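PDB 2YZ8: obscurin, which probably serves as a giant scaffolding and signalling protein of striated muscle, built largely of immunoglobulin-like domains such as this one. Local coordinates for residues L18-G23 / R68-Q73; A25-C30 / M62-V67. All coordinates share one frame; numbering follows the deposited sequence.

Interaction 1: residues L18-G23 / R68-Q73; sequences LEVLEG and RNLRPQ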
# COMPACT_ATOMS: atom_id res chain seq x y z
N LEU A 18 -5.49 -8.18 0.63
CA LEU A 18 -4.87 -9.13 -0.29
C LEU A 18 -4.18 -10.31 0.37
O LEU A 18 -3.72 -10.22 1.51
CB LEU A 18 -3.90 -8.45 -1.27
CG LEU A 18 -3.45 -6.99 -1.17
CD1 LEU A 18 -2.77 -6.67 0.15
CD2 LEU A 18 -2.51 -6.72 -2.34
N GLU A 19 -4.11 -11.41 -0.38
CA GLU A 19 -3.38 -12.60 0.02
C GLU A 19 -2.40 -12.97 -1.08
O GLU A 19 -2.80 -13.21 -2.22
CB GLU A 19 -4.35 -13.76 0.29
CG GLU A 19 -3.66 -15.01 0.83
CD GLU A 19 -4.55 -16.24 0.80
OE1 GLU A 19 -4.20 -17.20 0.08
OE2 GLU A 19 -5.60 -16.26 1.48
N VAL A 20 -1.11 -13.00 -0.75
CA VAL A 20 -0.05 -13.21 -1.73
C VAL A 20 0.91 -14.29 -1.23
O VAL A 20 1.14 -14.40 -0.03
CB VAL A 20 0.74 -11.90 -2.01
CG1 VAL A 20 1.83 -12.12 -3.05
CG2 VAL A 20 -0.19 -10.79 -2.47
N LEU A 21 1.47 -15.06 -2.16
CA LEU A 21 2.50 -16.05 -1.84
C LEU A 21 3.79 -15.40 -1.34
O LEU A 21 4.15 -14.30 -1.78
CB LEU A 21 2.82 -16.94 -3.06
CG LEU A 21 1.96 -18.14 -3.48
CD1 LEU A 21 1.60 -19.04 -2.29
CD2 LEU A 21 0.70 -17.70 -4.23
N GLU A 22 4.48 -16.10 -0.44
CA GLU A 22 5.81 -15.73 0.02
C GLU A 22 6.78 -15.63 -1.17
O GLU A 22 6.67 -16.39 -2.13
CB GLU A 22 6.31 -16.80 1.00
CG GLU A 22 7.53 -16.42 1.82
CD GLU A 22 8.07 -17.57 2.66
OE1 GLU A 22 7.58 -18.72 2.53
OE2 GLU A 22 9.00 -17.33 3.46
N GLY A 23 7.71 -14.68 -1.10
CA GLY A 23 8.76 -14.54 -2.11
C GLY A 23 8.46 -13.64 -3.29
O GLY A 23 9.37 -13.22 -4.00
N ARG A 68 8.39 -5.52 -2.12
CA ARG A 68 9.22 -6.50 -2.80
C ARG A 68 9.77 -7.55 -1.83
O ARG A 68 9.75 -7.34 -0.61
CB ARG A 68 10.35 -5.81 -3.56
CG ARG A 68 9.86 -5.07 -4.80
CD ARG A 68 10.93 -4.18 -5.41
NE ARG A 68 11.07 -2.93 -4.68
CZ ARG A 68 11.51 -1.79 -5.21
NH1 ARG A 68 11.83 -1.73 -6.50
NH2 ARG A 68 11.60 -0.71 -4.46
N ASN A 69 10.23 -8.68 -2.37
CA ASN A 69 10.76 -9.80 -1.58
C ASN A 69 9.89 -10.15 -0.37
O ASN A 69 10.35 -10.12 0.78
CB ASN A 69 12.21 -9.54 -1.16
CG ASN A 69 13.16 -9.40 -2.34
OD1 ASN A 69 12.94 -8.61 -3.26
ND2 ASN A 69 14.24 -10.18 -2.32
N LEU A 70 8.62 -10.48 -0.63
CA LEU A 70 7.66 -10.76 0.44
C LEU A 70 8.10 -11.87 1.38
O LEU A 70 8.43 -12.98 0.94
CB LEU A 70 6.28 -11.09 -0.12
CG LEU A 70 5.26 -9.95 -0.28
CD1 LEU A 70 3.95 -10.55 -0.70
CD2 LEU A 70 5.09 -9.15 1.02
N ARG A 71 8.11 -11.54 2.67
CA ARG A 71 8.37 -12.47 3.75
C ARG A 71 7.11 -12.48 4.62
O ARG A 71 6.33 -11.53 4.54
CB ARG A 71 9.55 -11.98 4.59
CG ARG A 71 10.86 -11.79 3.85
CD ARG A 71 11.77 -10.87 4.66
NE ARG A 71 11.18 -9.54 4.82
CZ ARG A 71 11.52 -8.66 5.76
NH1 ARG A 71 12.44 -8.96 6.66
NH2 ARG A 71 10.92 -7.48 5.80
N PRO A 72 6.91 -13.52 5.45
CA PRO A 72 5.77 -13.49 6.39
C PRO A 72 5.74 -12.27 7.32
O PRO A 72 4.66 -11.80 7.68
CB PRO A 72 5.94 -14.78 7.21
CG PRO A 72 6.78 -15.68 6.37
CD PRO A 72 7.69 -14.77 5.58
N GLN A 73 6.92 -11.77 7.70
CA GLN A 73 7.05 -10.58 8.56
C GLN A 73 6.59 -9.29 7.88
O GLN A 73 6.45 -8.26 8.54
CB GLN A 73 8.51 -10.38 9.00
CG GLN A 73 9.09 -11.49 9.84
CD GLN A 73 9.98 -12.44 9.05
OE1 GLN A 73 10.92 -13.02 9.60
NE2 GLN A 73 9.69 -12.60 7.76

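Interaction 2: residues A25-C30 / M62-V67; sequences AATLRC and MLELVV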
# COMPACT_ATOMS: atom_id res chain seq x y z
N ALA A 25 5.98 -10.29 -5.02
CA ALA A 25 5.84 -8.87 -4.76
C ALA A 25 4.37 -8.59 -4.54
O ALA A 25 3.52 -9.10 -5.28
CB ALA A 25 6.38 -8.05 -5.92
N ALA A 26 4.06 -7.80 -3.52
CA ALA A 26 2.69 -7.40 -3.24
C ALA A 26 2.45 -6.01 -3.80
O ALA A 26 3.23 -5.10 -3.53
CB ALA A 26 2.43 -7.43 -1.75
N THR A 27 1.40 -5.85 -4.60
CA THR A 27 1.02 -4.53 -5.11
C THR A 27 -0.29 -4.06 -4.48
O THR A 27 -1.36 -4.58 -4.80
CB THR A 27 0.91 -4.50 -6.65
OG1 THR A 27 2.15 -4.90 -7.23
CG2 THR A 27 0.57 -3.09 -7.12
N LEU A 28 -0.18 -3.09 -3.58
CA LEU A 28 -1.34 -2.49 -2.93
C LEU A 28 -1.78 -1.25 -3.70
O LEU A 28 -0.98 -0.33 -3.92
CB LEU A 28 -1.01 -2.13 -1.48
CG LEU A 28 -0.89 -3.29 -0.49
CD1 LEU A 28 0.15 -4.33 -0.91
CD2 LEU A 28 -0.55 -2.74 0.87
N ARG A 29 -3.04 -1.24 -4.12
CA ARG A 29 -3.55 -0.18 -4.99
C ARG A 29 -4.77 0.52 -4.40
O ARG A 29 -5.68 -0.13 -3.87
CB ARG A 29 -3.93 -0.74 -6.36
CG ARG A 29 -2.77 -1.25 -7.19
CD ARG A 29 -3.28 -1.77 -8.52
NE ARG A 29 -2.21 -2.11 -9.45
CZ ARG A 29 -1.71 -3.34 -9.61
NH1 ARG A 29 -0.74 -3.55 -10.48
NH2 ARG A 29 -2.19 -4.36 -8.90
N CYS A 30 -4.80 1.85 -4.51
CA CYS A 30 -5.99 2.63 -4.21
C CYS A 30 -6.10 3.82 -5.15
O CYS A 30 -5.20 4.07 -5.95
CB CYS A 30 -6.04 3.07 -2.73
SG CYS A 30 -4.66 4.11 -2.19
N MSE A 62 -4.31 7.12 -9.55
CA MSE A 62 -4.01 5.76 -9.11
C MSE A 62 -2.74 5.74 -8.25
O MSE A 62 -1.68 6.25 -8.65
CB MSE A 62 -3.82 4.80 -10.30
CG MSE A 62 -4.63 5.12 -11.56
SE MSE A 62 -6.37 4.25 -11.75
CE MSE A 62 -6.65 4.63 -13.62
N LEU A 63 -2.86 5.14 -7.07
CA LEU A 63 -1.76 5.02 -6.13
C LEU A 63 -1.38 3.56 -5.94
O LEU A 63 -2.25 2.68 -5.90
CB LEU A 63 -2.14 5.63 -4.77
CG LEU A 63 -2.45 7.13 -4.74
CD1 LEU A 63 -3.09 7.48 -3.41
CD2 LEU A 63 -1.20 7.96 -5.00
N GLU A 64 -0.09 3.30 -5.81
CA GLU A 64 0.42 1.94 -5.79
C GLU A 64 1.60 1.82 -4.83
O GLU A 64 2.53 2.64 -4.86
CB GLU A 64 0.83 1.56 -7.22
CG GLU A 64 1.36 0.16 -7.41
CD GLU A 64 1.81 -0.11 -8.84
OE1 GLU A 64 2.70 -0.96 -9.03
OE2 GLU A 64 1.27 0.54 -9.77
N LEU A 65 1.56 0.81 -3.97
CA LEU A 65 2.69 0.44 -3.12
C LEU A 65 3.15 -0.97 -3.46
O LEU A 65 2.37 -1.92 -3.40
CB LEU A 65 2.34 0.52 -1.62
CG LEU A 65 3.38 -0.05 -0.63
CD1 LEU A 65 4.57 0.89 -0.45
CD2 LEU A 65 2.75 -0.39 0.72
N VAL A 66 4.41 -1.09 -3.83
CA VAL A 66 5.00 -2.37 -4.14
C VAL A 66 5.86 -2.80 -2.95
O VAL A 66 6.75 -2.07 -2.53
CB VAL A 66 5.81 -2.34 -5.46
CG1 VAL A 66 6.30 -3.74 -5.83
CG2 VAL A 66 4.96 -1.78 -6.59
N VAL A 67 5.54 -3.96 -2.40
CA VAL A 67 6.31 -4.56 -1.32
C VAL A 67 7.09 -5.71 -1.94
O VAL A 67 6.51 -6.75 -2.27
CB VAL A 67 5.39 -5.10 -0.19
CG1 VAL A 67 6.22 -5.50 1.02
CG2 VAL A 67 4.35 -4.06 0.20
O HOH W 1 3.36 -3.49 -9.75

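Interaction 1: residues L18-G23 / R68-Q73
Gly23 and Leu70 join the two segments by a single backbone hydrogen bond, Gly23 N to Leu70 O, 2.8 Å long. Gly23 has a positive phi of 91°, at which a beta carbon would collide with the carbonyl oxygen of Glu22, and this accounts for a glycine here.

Apolar contact accompanies this bond. Val20 places CG1 anti to its backbone N (chi1 -179°), and this methyl meets Leu70 CD1 at 3.5 Å, the two side chains crossing at about a right angle. Leu91 of strand 85-94 touches both. Leu70 CD1 also lies 3.9 Å from Leu21 O, a carbonyl that the contact buries and that finds no polar partner in the model.

The extended chain of Glu22 runs past Leu70 O, with CG 3.7 Å from that oxygen, and brings OE2 to 3.6 Å from Pro72 CD. An alanine at Glu22 would probably leave Pro72 CD without the carboxylate contact and open a gap beside Leu70 O. Arg71, between these two partners, turns its beta carbon away and pairs with Asp74.

One polar link between a buried leucine and an exposed glycine, flanked by modest van der Waals contact, is consistent with a surface joint in which the one directional link is made by main-chain atoms, so that it probably depends little on which side chains flank it.

Interaction 2: residues A25-C30 / M62-V67
Strand 26-30, Ala26 to Cys30, runs antiparallel to strand 62-67, their axes 4.6 Å apart at closest and their directions 162° apart, with six N-H...O bonds exchanged by the hydrogen-bonded pairs Ala26-Val67, Leu28-Leu65 and Cys30-Leu63. The Val67 N to Ala26 O bond is 2.8 Å long. CA-H...O contacts, such as Thr27 CA to Leu65 O at 3.4 Å, fill in between.

The same three pairs carry the apolar face. Leu28 and Leu65 lie side by side and point the same way, CD2 to CD2 at 4.1 Å. Cys30 holds SG between its backbone N and carbonyl carbon (chi1 61°), where it reaches Leu63 CB at 3.9 Å. Ala26 CB rests against Val67 CB.

On the other face, Thr27 CG2 presses on Glu64 CG at 3.4 Å and also sits over the centre of the Arg29 guanidinium. With OG1 anti to the carbonyl carbon (chi1 -57°), the hydroxyl shares a water with Glu64: the water donates to OE1 at 2.7 Å. Glu64 OE2 is near Arg29 NE, 4.4 Å away but off the guanidinium plane with no N-H directed at it, so any attraction is probably just electrostatic.

These are strands B and E of the immunoglobulin fold, the central pair of a four-stranded sheet between strands 11-13 and 54-59. The leucine and cysteine face packs on the opposing sheet: Cys30 touches Cys80 of strand 76-82 and Trp41 of strand 40-43, while Leu28 and Leu65 both reach Tyr78.

How the interactions relate
From the N terminus, the chain runs along strand 18-21 and turns into strand 26-32, so the first segments of both interactions lie close together in sequence. Interaction 2 closes the shorter loop, when strand 62-67 returns beside strand 26-32; the chain then passes directly into 68-73, where interaction 1 closes a longer loop that encloses the other. The two are nested and do not cross. Interaction 2 builds the middle of one sheet, whereas interaction 1 ties the edge strand of the other sheet to the loop between strands 62-67 and 76-82. Leu70 CD1, from that loop, meets Ala26 CB at 3.6 Å, and Leu18 meets Leu28 from one sheet to the other, so the two contacts adjoin.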